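Local structure of GTPase-activating protein skywalker (Drosophila melanogaster, 6R82) at residues Y35-H40 with R177-Y182; H54-L59 with G70-S75; G143-M148 with D158-F163. The protein acts, as a whole, as a GTPase-activating protein for Rab35 in synaptic vesicle protein turnover through endosomal trafficking, this chain being its TLDc domain. All blocks are in the same frame, centred on the assembly; numbering follows the deposited sequence.

Contact 1: Y35-H40 with R177-Y182; sequences YTTEEH and RVLEVY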
loop_
_atom_site.group_PDB
_atom_site.type_symbol
_atom_site.label_atom_id
_atom_site.label_comp_id
_atom_site.label_asym_id
_atom_site.label_seq_id
_atom_site.Cartn_x
_atom_site.Cartn_y
_atom_site.Cartn_z
ATOM N N TYR A 35 0.768 9.015 -8.365
ATOM C CA TYR A 35 1.403 9.887 -7.384
ATOM C C TYR A 35 2.828 9.423 -7.188
ATOM O O TYR A 35 3.065 8.222 -7.012
ATOM C CB TYR A 35 0.667 9.856 -6.031
ATOM C CG TYR A 35 1.296 10.777 -4.973
ATOM C CD1 TYR A 35 1.008 12.140 -4.950
ATOM C CD2 TYR A 35 2.184 10.283 -4.025
ATOM C CE1 TYR A 35 1.576 12.981 -4.008
ATOM C CE2 TYR A 35 2.757 11.120 -3.076
ATOM C CZ TYR A 35 2.445 12.463 -3.077
ATOM O OH TYR A 35 3.013 13.304 -2.149
ATOM N N THR A 36 3.767 10.371 -7.193
ATOM C CA THR A 36 5.139 10.077 -6.808
ATOM C C THR A 36 5.719 11.245 -6.021
ATOM O O THR A 36 5.554 12.410 -6.396
ATOM C CB THR A 36 6.036 9.781 -8.018
ATOM O OG1 THR A 36 7.394 9.654 -7.572
ATOM C CG2 THR A 36 5.958 10.904 -9.025
ATOM N N THR A 37 6.421 10.915 -4.940
ATOM C CA THR A 37 7.065 11.931 -4.116
ATOM C C THR A 37 8.191 12.640 -4.855
ATOM O O THR A 37 8.612 13.719 -4.429
ATOM C CB THR A 37 7.598 11.293 -2.844
ATOM O OG1 THR A 37 8.397 10.157 -3.195
ATOM C CG2 THR A 37 6.447 10.821 -1.975
ATOM N N GLU A 38 8.667 12.070 -5.964
ATOM C CA GLU A 38 9.681 12.727 -6.775
ATOM C C GLU A 38 9.137 13.921 -7.556
ATOM O O GLU A 38 9.930 14.772 -7.974
ATOM C CB GLU A 38 10.312 11.721 -7.744
ATOM C CG GLU A 38 11.381 10.811 -7.118
ATOM C CD GLU A 38 12.278 10.146 -8.167
ATOM O OE1 GLU A 38 13.413 10.635 -8.394
ATOM O OE2 GLU A 38 11.843 9.137 -8.767
ATOM N N GLU A 39 7.814 14.013 -7.764
ATOM C CA GLU A 39 7.248 15.051 -8.627
ATOM C C GLU A 39 6.041 15.797 -8.065
ATOM O O GLU A 39 5.738 16.884 -8.571
ATOM C CB GLU A 39 6.818 14.462 -9.987
ATOM C CG GLU A 39 7.774 13.441 -10.623
ATOM C CD GLU A 39 8.828 14.072 -11.518
ATOM O OE1 GLU A 39 9.850 13.397 -11.809
ATOM O OE2 GLU A 39 8.635 15.239 -11.928
ATOM N N HIS A 40 5.323 15.264 -7.076
ATOM C CA HIS A 40 3.959 15.728 -6.826
ATOM C C HIS A 40 3.768 16.378 -5.468
ATOM O O HIS A 40 2.627 16.592 -5.047
ATOM C CB HIS A 40 2.976 14.574 -6.986
ATOM C CG HIS A 40 2.751 14.206 -8.410
ATOM N ND1 HIS A 40 2.769 12.903 -8.855
ATOM C CD2 HIS A 40 2.549 14.982 -9.501
ATOM C CE1 HIS A 40 2.558 12.892 -10.159
ATOM N NE2 HIS A 40 2.423 14.141 -10.575
ATOM N N ARG A 177 12.677 7.298 0.685
ATOM C CA ARG A 177 13.380 7.972 -0.398
ATOM C C ARG A 177 12.412 8.366 -1.504
ATOM O O ARG A 177 12.432 9.503 -1.983
ATOM C CB ARG A 177 14.490 7.083 -0.952
ATOM C CG ARG A 177 15.482 7.848 -1.809
ATOM C CD ARG A 177 16.265 6.925 -2.726
ATOM N NE ARG A 177 16.884 5.818 -2.001
ATOM C CZ ARG A 177 17.924 5.119 -2.452
ATOM N NH1 ARG A 177 18.470 5.417 -3.628
ATOM N NH2 ARG A 177 18.422 4.123 -1.728
ATOM N N VAL A 178 11.555 7.438 -1.922
ATOM C CA VAL A 178 10.493 7.755 -2.869
ATOM C C VAL A 178 9.303 6.845 -2.592
ATOM O O VAL A 178 9.455 5.669 -2.238
ATOM C CB VAL A 178 10.989 7.663 -4.330
ATOM C CG1 VAL A 178 11.658 6.337 -4.580
ATOM C CG2 VAL A 178 9.836 7.892 -5.319
ATOM N N LEU A 179 8.115 7.423 -2.692
ATOM C CA LEU A 179 6.872 6.675 -2.637
ATOM C C LEU A 179 6.152 6.828 -3.969
ATOM O O LEU A 179 6.096 7.929 -4.525
ATOM C CB LEU A 179 5.987 7.158 -1.488
ATOM C CG LEU A 179 4.639 6.441 -1.458
ATOM C CD1 LEU A 179 4.432 5.801 -0.117
ATOM C CD2 LEU A 179 3.535 7.425 -1.756
ATOM N N GLU A 180 5.620 5.715 -4.477
ATOM C CA GLU A 180 4.876 5.684 -5.728
ATOM C C GLU A 180 3.544 4.974 -5.521
ATOM O O GLU A 180 3.474 3.973 -4.803
ATOM C CB GLU A 180 5.675 4.967 -6.829
ATOM C CG GLU A 180 6.742 5.851 -7.485
ATOM C CD GLU A 180 7.669 5.085 -8.438
ATOM O OE1 GLU A 180 7.555 3.833 -8.530
ATOM O OE2 GLU A 180 8.519 5.748 -9.087
ATOM N N VAL A 181 2.492 5.498 -6.155
ATOM C CA VAL A 181 1.174 4.870 -6.159
ATOM C C VAL A 181 0.715 4.704 -7.604
ATOM O O VAL A 181 0.734 5.667 -8.376
ATOM C CB VAL A 181 0.132 5.684 -5.363
ATOM C CG1 VAL A 181 -1.165 4.870 -5.216
ATOM C CG2 VAL A 181 0.676 6.057 -3.994
ATOM N N TYR A 182 0.299 3.490 -7.960
ATOM C CA TYR A 182 -0.223 3.167 -9.280
ATOM C C TYR A 182 -1.708 2.860 -9.182
ATOM O O TYR A 182 -2.157 2.265 -8.201
ATOM C CB TYR A 182 0.515 1.956 -9.889
ATOM C CG TYR A 182 1.970 2.248 -10.186
ATOM C CD1 TYR A 182 2.946 2.083 -9.205
ATOM C CD2 TYR A 182 2.364 2.710 -11.434
ATOM C CE1 TYR A 182 4.286 2.371 -9.466
ATOM C CE2 TYR A 182 3.696 3.009 -11.701
ATOM C CZ TYR A 182 4.651 2.831 -10.711
ATOM O OH TYR A 182 5.974 3.117 -10.975
HETATM O O HOH W 1 8.861 8.138 -9.084
#
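Where strand 30-36 runs out against strand 173-185, the two segments run antiparallel and the buried side is close-packed. Val181 N gives a 2.9 Å bond to Tyr35 O, lying in the carbonyl plane, while the return bond from Tyr35 N to Val181 O is weak. Further along, Thr37 N donates to Leu179 O at 3.0 Å. The other half of that pair comes from a side chain: Thr37 OG1, set between its own N and carbonyl carbon (chi1 52°), takes the N-H of Leu179 at 2.8 Å and 166°. The same torsion lays Thr37 CG2 on Leu179 CB, 3.7 Å away. Leu179 CD2 comes to the edge of the Tyr35 ring, 3.9 Å from Tyr35 CD2, on the sheet face where Arg50 and Val51 of helix 44-51 touch Tyr35.

The opposite face, with Thr36 and Glu180, is looser and wetter. A water accepts a hydrogen bond from Thr36 OG1 (2.6 Å) and donates to Glu38 OE2 and Glu180 OE2. Thr36 OG1 also accepts from Glu38 N, an ST turn that helps turn the chain out of the strand. Thr37 thus lets a side-chain oxygen continue the ladder where the backbone leaves it, and the bridging water probably eases repulsion between two carboxylates.

Contact 2: H54-L59 with G70-S75; sequences HEPTLL and GAYCSS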
loop_
_atom_site.group_PDB
_atom_site.type_symbol
_atom_site.label_atom_id
_atom_site.label_comp_id
_atom_site.label_asym_id
_atom_site.label_seq_id
_atom_site.Cartn_x
_atom_site.Cartn_y
_atom_site.Cartn_z
ATOM N N HIS A 54 -9.261 6.442 -6.836
ATOM C CA HIS A 54 -8.855 5.260 -7.608
ATOM C C HIS A 54 -8.995 3.985 -6.786
ATOM O O HIS A 54 -8.699 3.973 -5.593
ATOM C CB HIS A 54 -7.405 5.382 -8.080
ATOM C CG HIS A 54 -7.212 6.387 -9.174
ATOM N ND1 HIS A 54 -7.296 6.057 -10.511
ATOM C CD2 HIS A 54 -6.936 7.710 -9.131
ATOM C CE1 HIS A 54 -7.106 7.141 -11.247
ATOM N NE2 HIS A 54 -6.873 8.157 -10.432
ATOM N N GLU A 55 -9.427 2.902 -7.430
ATOM C CA GLU A 55 -9.325 1.597 -6.787
ATOM C C GLU A 55 -9.258 0.520 -7.855
ATOM O O GLU A 55 -9.843 0.682 -8.934
ATOM C CB GLU A 55 -10.501 1.317 -5.841
ATOM C CG GLU A 55 -11.809 1.094 -6.555
ATOM C CD GLU A 55 -12.893 0.510 -5.650
ATOM O OE1 GLU A 55 -13.005 0.941 -4.475
ATOM O OE2 GLU A 55 -13.627 -0.386 -6.126
ATOM N N PRO A 56 -8.504 -0.555 -7.619
ATOM C CA PRO A 56 -7.554 -0.731 -6.507
ATOM C C PRO A 56 -6.294 0.084 -6.754
ATOM O O PRO A 56 -6.215 0.729 -7.801
ATOM C CB PRO A 56 -7.236 -2.220 -6.560
ATOM C CG PRO A 56 -7.304 -2.524 -8.073
ATOM C CD PRO A 56 -8.424 -1.654 -8.604
ATOM N N THR A 57 -5.334 0.088 -5.826
ATOM C CA THR A 57 -4.076 0.785 -6.069
ATOM C C THR A 57 -2.917 -0.078 -5.596
ATOM O O THR A 57 -3.087 -1.033 -4.840
ATOM C CB THR A 57 -3.996 2.164 -5.376
ATOM O OG1 THR A 57 -4.222 2.014 -3.974
ATOM C CG2 THR A 57 -5.029 3.132 -5.947
ATOM N N LEU A 58 -1.734 0.264 -6.073
ATOM C CA LEU A 58 -0.505 -0.430 -5.723
ATOM C C LEU A 58 0.454 0.602 -5.148
ATOM O O LEU A 58 0.812 1.573 -5.827
ATOM C CB LEU A 58 0.106 -1.125 -6.947
ATOM C CG LEU A 58 1.274 -2.084 -6.691
ATOM C CD1 LEU A 58 0.882 -3.147 -5.675
ATOM C CD2 LEU A 58 1.690 -2.746 -7.992
ATOM N N LEU A 59 0.847 0.403 -3.902
ATOM C CA LEU A 59 1.703 1.342 -3.191
ATOM C C LEU A 59 3.103 0.749 -3.099
ATOM O O LEU A 59 3.259 -0.403 -2.683
ATOM C CB LEU A 59 1.129 1.628 -1.799
ATOM C CG LEU A 59 1.669 2.858 -1.077
ATOM C CD1 LEU A 59 0.559 3.556 -0.289
ATOM C CD2 LEU A 59 2.813 2.442 -0.171
ATOM N N GLY A 70 5.736 -2.654 -0.058
ATOM C CA GLY A 70 4.522 -1.910 -0.328
ATOM C C GLY A 70 3.287 -2.760 -0.119
ATOM O O GLY A 70 3.310 -3.741 0.628
ATOM N N ALA A 71 2.199 -2.352 -0.773
ATOM C CA ALA A 71 0.940 -3.063 -0.601
ATOM C C ALA A 71 0.024 -2.856 -1.799
ATOM O O ALA A 71 -0.025 -1.770 -2.380
ATOM C CB ALA A 71 0.209 -2.610 0.666
ATOM N N TYR A 72 -0.714 -3.905 -2.139
ATOM C CA TYR A 72 -1.866 -3.798 -3.016
ATOM C C TYR A 72 -3.069 -3.440 -2.145
ATOM O O TYR A 72 -3.389 -4.166 -1.199
ATOM C CB TYR A 72 -2.075 -5.117 -3.766
ATOM C CG TYR A 72 -3.326 -5.197 -4.607
ATOM C CD1 TYR A 72 -3.372 -4.630 -5.874
ATOM C CD2 TYR A 72 -4.457 -5.836 -4.141
ATOM C CE1 TYR A 72 -4.520 -4.698 -6.652
ATOM C CE2 TYR A 72 -5.618 -5.912 -4.915
ATOM C CZ TYR A 72 -5.631 -5.337 -6.166
ATOM O OH TYR A 72 -6.767 -5.409 -6.926
ATOM N N CYS A 73 -3.723 -2.319 -2.450
ATOM C CA CYS A 73 -4.845 -1.824 -1.658
ATOM C C CYS A 73 -6.146 -1.984 -2.425
ATOM O O CYS A 73 -6.297 -1.434 -3.518
ATOM C CB CYS A 73 -4.630 -0.359 -1.291
ATOM S SG CYS A 73 -3.044 -0.075 -0.449
ATOM N N SER A 74 -7.108 -2.680 -1.823
ATOM C CA SER A 74 -8.335 -3.016 -2.535
ATOM C C SER A 74 -9.275 -1.822 -2.741
ATOM O O SER A 74 -10.060 -1.835 -3.692
ATOM C CB SER A 74 -9.076 -4.116 -1.779
ATOM O OG SER A 74 -9.367 -3.667 -0.463
ATOM N N SER A 75 -9.236 -0.791 -1.890
ATOM C CA SER A 75 -10.332 0.176 -1.837
ATOM C C SER A 75 -9.818 1.603 -1.962
ATOM O O SER A 75 -8.646 1.888 -1.691
ATOM C CB SER A 75 -11.125 0.029 -0.528
ATOM O OG SER A 75 -11.409 -1.330 -0.286
HETATM O O HOH W 2 -6.795 2.358 -3.335
#
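Four backbone hydrogen bonds, in two reciprocal pairs, hold 57-59 against 70-73. Thr57 and Cys73 exchange N-H and carbonyl, with Cys73 N reaching Thr57 O at 2.8 Å and an almost straight 171°. Leu59 and Ala71 do the same; here Leu59 N points at Ala71 O, also at 2.8 Å, whereas the bond back from Ala71 N, on a lone pair of Leu59 O, is more bent at 151°. That carbonyl also receives a CA-H contact from Gly70 CA at 3.1 Å, a place where a CB would collide with Leu59 O.

Beyond the strand end, a water bridges the two segments. It lies 2.5 Å from Ser75 O, probably as donor, and 2.7 Å from Thr57 OG1, the branch set between its own N and carbonyl carbon. Thr57 OG1 also rests beside Cys73 CB, on the face shared with Leu59 and Ala71.

The other face carries Leu58 and Tyr72. Tyr72 CG is anti to the backbone N (chi1 174°), which carries the ring forward, toward the Ser74 end, until its phenol end meets Pro56, the residue after a cis peptide bond. The pyrrolidine crosses it obliquely, Pro56 CB lying 3.5 Å from Tyr72 CZ and Pro56 CG 3.2 Å from Tyr72 OH. Leu58 CD1 packs at the root of the same side chain, 4.0 Å from Tyr72 CB. Phe99 meets the Tyr72 ring from the next strand, and Leu15 and Leu18 of helix 13-18 pack on Leu58. With the pair-by-pair alternation of side chains between two faces and strands close to exactly antiparallel, this is a regular antiparallel beta hairpin, 57-63 with 68-73, within the central sheet of the TLDc domain.

Contact 3: G143-M148 with D158-F163; sequences GQAIWM and DSCKTF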
loop_
_atom_site.group_PDB
_atom_site.type_symbol
_atom_site.label_atom_id
_atom_site.label_comp_id
_atom_site.label_asym_id
_atom_site.label_seq_id
_atom_site.Cartn_x
_atom_site.Cartn_y
_atom_site.Cartn_z
ATOM N N GLY A 143 -0.194 -4.261 16.260
ATOM C CA GLY A 143 0.890 -3.826 15.405
ATOM C C GLY A 143 0.367 -3.287 14.091
ATOM O O GLY A 143 -0.788 -3.483 13.712
ATOM N N GLN A 144 1.250 -2.589 13.389
ATOM C CA GLN A 144 0.925 -1.960 12.118
ATOM C C GLN A 144 1.982 -2.344 11.092
ATOM O O GLN A 144 3.164 -2.017 11.257
ATOM C CB GLN A 144 0.821 -0.440 12.276
ATOM C CG GLN A 144 -0.312 -0.058 13.228
ATOM C CD GLN A 144 -0.474 1.435 13.403
ATOM O OE1 GLN A 144 0.500 2.165 13.620
ATOM N NE2 GLN A 144 -1.715 1.903 13.308
ATOM N N ALA A 145 1.557 -3.035 10.032
ATOM C CA ALA A 145 2.506 -3.544 9.044
ATOM C C ALA A 145 3.238 -2.413 8.334
ATOM O O ALA A 145 4.462 -2.462 8.170
ATOM C CB ALA A 145 1.784 -4.432 8.036
ATOM N N ILE A 146 2.506 -1.401 7.867
ATOM C CA ILE A 146 3.100 -0.202 7.284
ATOM C C ILE A 146 2.437 1.004 7.929
ATOM O O ILE A 146 1.207 1.050 8.043
ATOM C CB ILE A 146 2.942 -0.142 5.749
ATOM C CG1 ILE A 146 3.527 -1.383 5.086
ATOM C CG2 ILE A 146 3.619 1.098 5.178
ATOM C CD1 ILE A 146 3.499 -1.316 3.568
ATOM N N TRP A 147 3.248 1.974 8.348
ATOM C CA TRP A 147 2.769 3.202 8.971
ATOM C C TRP A 147 3.640 4.331 8.458
ATOM O O TRP A 147 4.860 4.187 8.410
ATOM C CB TRP A 147 2.840 3.123 10.502
ATOM C CG TRP A 147 2.269 4.339 11.205
ATOM C CD1 TRP A 147 1.026 4.460 11.745
ATOM C CD2 TRP A 147 2.926 5.598 11.425
ATOM N NE1 TRP A 147 0.868 5.713 12.299
ATOM C CE2 TRP A 147 2.017 6.431 12.109
ATOM C CE3 TRP A 147 4.195 6.097 11.110
ATOM C CZ2 TRP A 147 2.335 7.736 12.482
ATOM C CZ3 TRP A 147 4.509 7.391 11.479
ATOM C CH2 TRP A 147 3.583 8.199 12.159
ATOM N N MET A 148 3.024 5.437 8.054
ATOM C CA MET A 148 3.757 6.564 7.496
ATOM C C MET A 148 3.144 7.867 7.988
ATOM O O MET A 148 1.939 7.948 8.217
ATOM C CB MET A 148 3.749 6.521 5.963
ATOM C CG MET A 148 4.609 5.422 5.354
ATOM S SD MET A 148 4.747 5.564 3.549
ATOM C CE MET A 148 3.075 5.048 3.099
ATOM N N ASP A 158 5.914 -3.174 11.433
ATOM C CA ASP A 158 5.789 -4.092 12.550
ATOM C C ASP A 158 5.041 -5.317 12.047
ATOM O O ASP A 158 4.451 -5.304 10.965
ATOM C CB ASP A 158 5.055 -3.416 13.723
ATOM C CG ASP A 158 5.176 -4.184 15.041
ATOM O OD1 ASP A 158 5.649 -5.345 15.040
ATOM O OD2 ASP A 158 4.775 -3.615 16.086
ATOM N N SER A 159 5.076 -6.386 12.831
ATOM C CA SER A 159 4.180 -7.498 12.564
ATOM C C SER A 159 2.753 -7.102 12.906
ATOM O O SER A 159 2.502 -6.363 13.860
ATOM C CB SER A 159 4.586 -8.726 13.372
ATOM O OG SER A 159 5.940 -9.050 13.124
ATOM N N CYS A 160 1.809 -7.593 12.107
ATOM C CA CYS A 160 0.397 -7.379 12.376
ATOM C C CYS A 160 -0.342 -8.698 12.201
ATOM O O CYS A 160 0.121 -9.603 11.506
ATOM C CB CYS A 160 -0.193 -6.295 11.459
ATOM S SG CYS A 160 -0.646 -6.888 9.796
ATOM N N LYS A 161 -1.505 -8.798 12.846
ATOM C CA LYS A 161 -2.274 -10.039 12.810
ATOM C C LYS A 161 -3.132 -10.200 11.562
ATOM O O LYS A 161 -3.566 -11.322 11.266
ATOM C CB LYS A 161 -3.178 -10.140 14.034
ATOM C CG LYS A 161 -2.494 -10.783 15.216
ATOM C CD LYS A 161 -3.383 -10.835 16.438
ATOM C CE LYS A 161 -4.629 -11.680 16.216
ATOM N NZ LYS A 161 -5.748 -10.946 15.554
ATOM N N THR A 162 -3.431 -9.120 10.844
ATOM C CA THR A 162 -4.197 -9.285 9.616
ATOM C C THR A 162 -3.377 -10.014 8.552
ATOM O O THR A 162 -3.921 -10.834 7.807
ATOM C CB THR A 162 -4.689 -7.916 9.130
ATOM O OG1 THR A 162 -5.659 -7.409 10.061
ATOM C CG2 THR A 162 -5.351 -8.030 7.754
ATOM N N PHE A 163 -2.062 -9.789 8.514
ATOM C CA PHE A 163 -1.209 -10.378 7.497
ATOM C C PHE A 163 -0.120 -11.301 8.033
ATOM O O PHE A 163 0.563 -11.941 7.225
ATOM C CB PHE A 163 -0.562 -9.267 6.660
ATOM C CG PHE A 163 -1.555 -8.482 5.863
ATOM C CD1 PHE A 163 -2.315 -9.107 4.879
ATOM C CD2 PHE A 163 -1.770 -7.134 6.122
ATOM C CE1 PHE A 163 -3.256 -8.397 4.146
ATOM C CE2 PHE A 163 -2.703 -6.411 5.388
ATOM C CZ PHE A 163 -3.449 -7.039 4.400
#
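Cys160 sends its side chain at the segment 143-148 just before that chain enters strand 146-149. Its CB lies 3.7 Å from Gly143 O and 4.0 Å from Ala145 N, tucked against the backbone between them. From there SG takes the position between its own N and carbonyl carbon (chi1 82°), and the sulfur ends 3.9 Å from Ala145 CB. A weak bond from Phe163 N also reaches SG, so the tip is shared between the two segments. Leu100, touching both Ala145 and Phe163, covers this side.

Two CA-H...O contacts join the backbones. Ala145 CA points its hydrogen almost straight at Asp158 O, 3.3 Å away, and Gly143 CA makes a more bent contact with Ser159 O at 3.4 Å. The backbone angles of Gly143 suit glycine, and a CB would meet Ser159 O. Asp158 CB rests 3.4 Å from Gln144 O on the more exposed side. Asn165 holds 158-163, its side chain bonding both Asp158 O and Cys160 N. Ala145 and Ile146 together face Ile138, a classic beta bulge at the start of strand 146-149 in the TLDc sheet, packed against the loop that follows strand 154-156.

All three contacts reach one antiparallel sheet of the TLDc domain. Contacts 1 and 2 are neighbours, their centres about 14 Å apart: strand 173-185 lies beside 57-63, Tyr182 N probably hydrogen-bonds Leu58 O at 2.9 Å, and Leu179 CD1 packs on Leu59 CD2. Contact 3 lies across the centre of the chain from contact 1, about 22 Å between centres, yet Met148 CE reaches Leu179 CD1 at 3.6 Å. Contact 2, its centre about 16 Å from that of contact 3, meets it where Ile146 CD1 approaches Gly70 O at 3.8 Å. Leu59, Leu179 and Met148 thus join the three contacts through apolar side chains. In sequence, contact 1 brackets the other two, which follow one another.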